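Local coordinates for protein leucine aminopeptidase (Fimbriiglobus ruber, PDB 7D1B) that probably acts as a zinc-dependent glutaminyl cyclase built on the M28 aminopeptidase fold, converting N-terminal glutamine to pyroglutamate, at residues R121-P135 with V177-L191. Numbering follows the deposited sequence.
Sequences RKARLIVCSHYDTRP and VGVDFVLFDGEEYIL. With ZN (zinc ion), chain B.
E188 reaches from the loop after strand 178-184 toward R134 and the zinc ion: one of its carboxylate oxygens binds the metal and R134 holds the other. E188 CB lies 4.0 Å from R134 NH2. CG packs against R134 CB and beside H130 CE1. A chi1 of 58°, followed by an extended chain, carries the carboxylate across to the metal and the guanidinium. CD has the zinc as its nearest neighbour, with R134 NH2 farther off. E188 OE2 binds the zinc at 1.9 Å and accepts from a water that also accepts from the backbone N of R134. E188 OE1 accepts from R134 NH2 at 2.9 Å, on its anti side and somewhat out of the carboxylate plane. The guanidinium stands nearly perpendicular to that carboxylate, with I190 CG1 over one face.

D132 OD2 accepts E188 N through the syn lone pair, at 3.0 Å. D132 OD1 accepts E187 N from one face and H130 ND1 from the other, the latter at 2.8 Å. E187 OE1 sits over the centre of the H130 ring, 3.0 Å above its plane. H130 NE2 bonds D155, which with H309 and a second, metal-bound water completes the zinc site.

Behind the site, strands 123-130 and 178-184 form a parallel ladder from R124-G178 to H130-F184, flanked in the mixed sheet by 225-232 and 108-117. R124 grips D180 side-on: NE bonds OD2 and NH2 bonds OD1, a buried salt bridge. R124 NH2 also bonds W117 O; S116 and Y226 bond the carboxylate.

The bonds imply a second shell: D132 probably fixes H130 and the E188 backbone N, while R134 would fix the rotation of the E188 carboxylate.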
# COMPACT_ATOMS: atom_id res chain seq x y z
N ARG A 121 0.89 -4.96 -22.19
CA ARG A 121 0.02 -3.79 -22.02
C ARG A 121 0.84 -2.51 -22.11
O ARG A 121 1.91 -2.41 -21.51
CB ARG A 121 -0.66 -3.82 -20.64
CG ARG A 121 -1.63 -4.99 -20.42
CD ARG A 121 -2.90 -4.83 -21.24
NE ARG A 121 -3.93 -5.83 -20.92
CZ ARG A 121 -3.98 -7.04 -21.46
NH1 ARG A 121 -3.10 -7.42 -22.38
NH2 ARG A 121 -4.96 -7.85 -21.11
N LYS A 122 0.32 -1.52 -22.85
CA LYS A 122 1.01 -0.24 -22.97
C LYS A 122 0.72 0.73 -21.83
O LYS A 122 1.49 1.67 -21.63
CB LYS A 122 0.69 0.41 -24.32
CG LYS A 122 1.24 -0.39 -25.48
CD LYS A 122 0.96 0.28 -26.81
CE LYS A 122 1.39 -0.61 -27.98
NZ LYS A 122 1.18 0.05 -29.28
N ALA A 123 -0.37 0.53 -21.10
CA ALA A 123 -0.67 1.32 -19.91
C ALA A 123 -0.71 0.37 -18.73
O ALA A 123 -1.28 -0.72 -18.84
CB ALA A 123 -2.03 2.00 -20.05
N ARG A 124 -0.13 0.79 -17.60
CA ARG A 124 -0.11 -0.02 -16.40
C ARG A 124 -0.58 0.81 -15.21
O ARG A 124 -0.30 2.01 -15.11
CB ARG A 124 1.29 -0.56 -16.10
CG ARG A 124 1.91 -1.34 -17.25
CD ARG A 124 3.22 -2.09 -16.86
NE ARG A 124 2.93 -3.20 -15.95
CZ ARG A 124 2.35 -4.33 -16.32
NH1 ARG A 124 2.05 -4.56 -17.60
NH2 ARG A 124 2.05 -5.24 -15.39
N LEU A 125 -1.32 0.15 -14.32
CA LEU A 125 -1.71 0.69 -13.03
C LEU A 125 -0.86 0.07 -11.94
O LEU A 125 -0.40 -1.07 -12.06
CB LEU A 125 -3.18 0.38 -12.74
CG LEU A 125 -4.22 0.95 -13.69
CD1 LEU A 125 -5.61 0.57 -13.20
CD2 LEU A 125 -4.10 2.46 -13.84
N ILE A 126 -0.74 0.80 -10.84
CA ILE A 126 -0.07 0.32 -9.63
C ILE A 126 -1.08 0.22 -8.50
O ILE A 126 -1.87 1.14 -8.27
CB ILE A 126 1.05 1.30 -9.23
CG1 ILE A 126 2.17 1.28 -10.27
CG2 ILE A 126 1.55 0.98 -7.82
CD1 ILE A 126 3.08 2.48 -10.19
N VAL A 127 -1.03 -0.89 -7.77
CA VAL A 127 -1.61 -1.01 -6.43
C VAL A 127 -0.41 -1.14 -5.51
O VAL A 127 0.42 -2.03 -5.72
CB VAL A 127 -2.54 -2.23 -6.32
CG1 VAL A 127 -3.02 -2.37 -4.88
CG2 VAL A 127 -3.70 -2.14 -7.30
N CYS A 128 -0.30 -0.27 -4.51
CA CYS A 128 0.93 -0.23 -3.73
C CYS A 128 0.65 -0.10 -2.24
O CYS A 128 -0.45 0.26 -1.81
CB CYS A 128 1.92 0.83 -4.27
SG CYS A 128 1.33 2.52 -4.23
N SER A 129 1.70 -0.38 -1.47
CA SER A 129 1.66 -0.34 -0.01
C SER A 129 3.10 -0.35 0.44
O SER A 129 3.94 -0.93 -0.24
CB SER A 129 0.96 -1.60 0.52
OG SER A 129 0.91 -1.62 1.93
N HIS A 130 3.39 0.22 1.62
CA HIS A 130 4.68 -0.10 2.22
C HIS A 130 4.60 -1.46 2.89
O HIS A 130 3.51 -1.99 3.13
CB HIS A 130 5.21 1.02 3.14
CG HIS A 130 4.69 0.99 4.55
ND1 HIS A 130 5.49 0.66 5.63
CD2 HIS A 130 3.49 1.34 5.08
CE1 HIS A 130 4.80 0.78 6.75
NE2 HIS A 130 3.58 1.19 6.44
N TYR A 131 5.76 -2.06 3.18
CA TYR A 131 5.76 -3.33 3.89
C TYR A 131 6.85 -3.43 4.94
O TYR A 131 6.91 -4.44 5.64
CB TYR A 131 5.72 -4.55 2.96
CG TYR A 131 6.99 -4.93 2.21
CD1 TYR A 131 7.93 -4.00 1.77
CD2 TYR A 131 7.21 -6.25 1.88
CE1 TYR A 131 9.07 -4.39 1.06
CE2 TYR A 131 8.33 -6.66 1.18
CZ TYR A 131 9.26 -5.73 0.77
OH TYR A 131 10.37 -6.17 0.08
N ASP A 132 7.70 -2.42 5.11
CA ASP A 132 8.53 -2.35 6.31
C ASP A 132 7.65 -1.97 7.49
O ASP A 132 6.61 -1.34 7.33
CB ASP A 132 9.67 -1.35 6.13
CG ASP A 132 9.16 0.08 6.00
OD1 ASP A 132 8.27 0.36 5.15
OD2 ASP A 132 9.69 0.96 6.72
N THR A 133 8.05 -2.36 8.69
CA THR A 133 7.33 -1.94 9.88
C THR A 133 8.18 -0.96 10.67
O THR A 133 9.41 -1.09 10.75
CB THR A 133 6.85 -3.12 10.74
OG1 THR A 133 7.97 -3.90 11.20
CG2 THR A 133 5.89 -4.01 9.96
N ARG A 134 7.52 0.02 11.26
CA ARG A 134 8.22 1.05 12.01
C ARG A 134 8.95 0.41 13.19
O ARG A 134 8.42 -0.50 13.83
CB ARG A 134 7.20 2.05 12.53
CG ARG A 134 7.79 3.37 12.96
CD ARG A 134 6.69 4.31 13.45
NE ARG A 134 7.24 5.56 13.92
CZ ARG A 134 7.34 6.69 13.21
NH1 ARG A 134 7.91 7.75 13.77
NH2 ARG A 134 6.90 6.75 11.96
N PRO A 135 10.16 0.87 13.52
CA PRO A 135 10.91 0.19 14.59
C PRO A 135 10.23 0.25 15.94
O PRO A 135 10.44 -0.66 16.75
CB PRO A 135 12.27 0.91 14.58
CG PRO A 135 12.43 1.32 13.13
CD PRO A 135 11.03 1.76 12.73
N VAL A 177 -5.39 -2.91 -18.92
CA VAL A 177 -4.16 -2.32 -18.42
C VAL A 177 -3.34 -3.38 -17.70
O VAL A 177 -3.87 -4.36 -17.18
CB VAL A 177 -4.45 -1.13 -17.48
CG1 VAL A 177 -5.06 0.03 -18.26
CG2 VAL A 177 -5.35 -1.55 -16.31
N GLY A 178 -2.03 -3.17 -17.65
CA GLY A 178 -1.22 -3.96 -16.74
C GLY A 178 -1.53 -3.59 -15.31
O GLY A 178 -2.02 -2.49 -15.03
N VAL A 179 -1.23 -4.50 -14.38
CA VAL A 179 -1.38 -4.19 -12.95
C VAL A 179 -0.13 -4.65 -12.24
O VAL A 179 0.20 -5.85 -12.27
CB VAL A 179 -2.63 -4.84 -12.33
CG1 VAL A 179 -2.72 -4.48 -10.84
CG2 VAL A 179 -3.88 -4.37 -13.05
N ASP A 180 0.56 -3.72 -11.58
CA ASP A 180 1.73 -4.03 -10.76
C ASP A 180 1.38 -3.81 -9.30
O ASP A 180 0.94 -2.71 -8.92
CB ASP A 180 2.93 -3.17 -11.15
CG ASP A 180 3.43 -3.52 -12.52
OD1 ASP A 180 3.31 -4.70 -12.89
OD2 ASP A 180 3.91 -2.63 -13.24
N PHE A 181 1.53 -4.86 -8.49
CA PHE A 181 1.48 -4.74 -7.04
C PHE A 181 2.88 -4.34 -6.60
O PHE A 181 3.85 -5.07 -6.88
CB PHE A 181 1.15 -6.09 -6.41
CG PHE A 181 -0.27 -6.58 -6.62
CD1 PHE A 181 -1.23 -5.86 -7.34
CD2 PHE A 181 -0.65 -7.80 -6.06
CE1 PHE A 181 -2.54 -6.36 -7.49
CE2 PHE A 181 -1.95 -8.29 -6.20
CZ PHE A 181 -2.89 -7.58 -6.91
N VAL A 182 3.02 -3.18 -5.97
CA VAL A 182 4.34 -2.67 -5.60
C VAL A 182 4.37 -2.53 -4.08
O VAL A 182 3.53 -1.83 -3.49
CB VAL A 182 4.67 -1.34 -6.30
CG1 VAL A 182 6.05 -0.85 -5.88
CG2 VAL A 182 4.55 -1.50 -7.83
N LEU A 183 5.34 -3.19 -3.45
CA LEU A 183 5.57 -3.12 -2.02
C LEU A 183 6.83 -2.31 -1.77
O LEU A 183 7.94 -2.70 -2.19
CB LEU A 183 5.69 -4.52 -1.43
CG LEU A 183 4.33 -5.23 -1.47
CD1 LEU A 183 4.52 -6.72 -1.40
CD2 LEU A 183 3.46 -4.72 -0.35
N PHE A 184 6.66 -1.15 -1.12
CA PHE A 184 7.78 -0.25 -0.84
C PHE A 184 8.44 -0.59 0.48
O PHE A 184 7.78 -0.64 1.53
CB PHE A 184 7.29 1.19 -0.74
CG PHE A 184 6.62 1.71 -1.99
CD1 PHE A 184 7.27 1.71 -3.23
CD2 PHE A 184 5.33 2.22 -1.92
CE1 PHE A 184 6.63 2.22 -4.36
CE2 PHE A 184 4.70 2.73 -3.05
CZ PHE A 184 5.35 2.73 -4.26
N ASP A 185 9.75 -0.79 0.44
CA ASP A 185 10.53 -0.85 1.67
C ASP A 185 10.77 0.56 2.20
O ASP A 185 10.58 1.57 1.51
CB ASP A 185 11.86 -1.54 1.37
CG ASP A 185 12.48 -2.25 2.59
OD1 ASP A 185 12.08 -2.00 3.76
OD2 ASP A 185 13.39 -3.08 2.35
N GLY A 186 11.20 0.63 3.46
CA GLY A 186 11.78 1.85 3.99
C GLY A 186 10.86 3.04 3.98
O GLY A 186 11.33 4.19 3.89
N GLU A 187 9.54 2.83 4.11
CA GLU A 187 8.67 3.99 4.27
C GLU A 187 8.93 4.68 5.60
O GLU A 187 8.92 5.91 5.66
CB GLU A 187 7.20 3.61 4.16
CG GLU A 187 6.30 4.85 4.14
CD GLU A 187 5.42 4.96 5.32
OE1 GLU A 187 5.08 3.93 5.94
OE2 GLU A 187 5.07 6.11 5.64
N GLU A 188 9.12 3.92 6.67
CA GLU A 188 9.24 4.51 7.99
C GLU A 188 10.21 3.71 8.86
O GLU A 188 9.88 3.23 9.95
CB GLU A 188 7.87 4.77 8.63
CG GLU A 188 6.98 3.58 8.79
CD GLU A 188 5.66 3.99 9.43
OE1 GLU A 188 5.57 5.15 9.95
OE2 GLU A 188 4.68 3.20 9.40
N TYR A 189 11.45 3.63 8.37
CA TYR A 189 12.56 3.05 9.11
C TYR A 189 13.07 4.09 10.11
O TYR A 189 14.19 4.62 10.01
CB TYR A 189 13.62 2.61 8.11
CG TYR A 189 14.86 1.99 8.72
CD1 TYR A 189 14.79 0.87 9.53
CD2 TYR A 189 16.12 2.53 8.46
CE1 TYR A 189 15.93 0.31 10.08
CE2 TYR A 189 17.27 1.97 8.99
CZ TYR A 189 17.17 0.84 9.81
OH TYR A 189 18.28 0.24 10.35
N ILE A 190 12.21 4.43 11.07
CA ILE A 190 12.43 5.58 11.94
C ILE A 190 13.06 5.09 13.24
O ILE A 190 12.37 4.56 14.12
CB ILE A 190 11.14 6.37 12.19
CG1 ILE A 190 10.46 6.76 10.88
CG2 ILE A 190 11.44 7.59 13.08
CD1 ILE A 190 11.34 7.51 9.86
N LEU A 191 14.37 5.27 13.36
CA LEU A 191 15.07 4.93 14.59
C LEU A 191 15.10 6.11 15.54
O LEU A 191 15.04 5.92 16.76
CB LEU A 191 16.49 4.43 14.26
CG LEU A 191 16.51 3.16 13.40
CD1 LEU A 191 17.90 2.87 12.84
CD2 LEU A 191 15.99 1.95 14.18
ZN ZN B . 3.08 3.99 10.19
O HOH W 1 4.94 0.51 10.15
O HOH W 2 1.92 5.43 9.19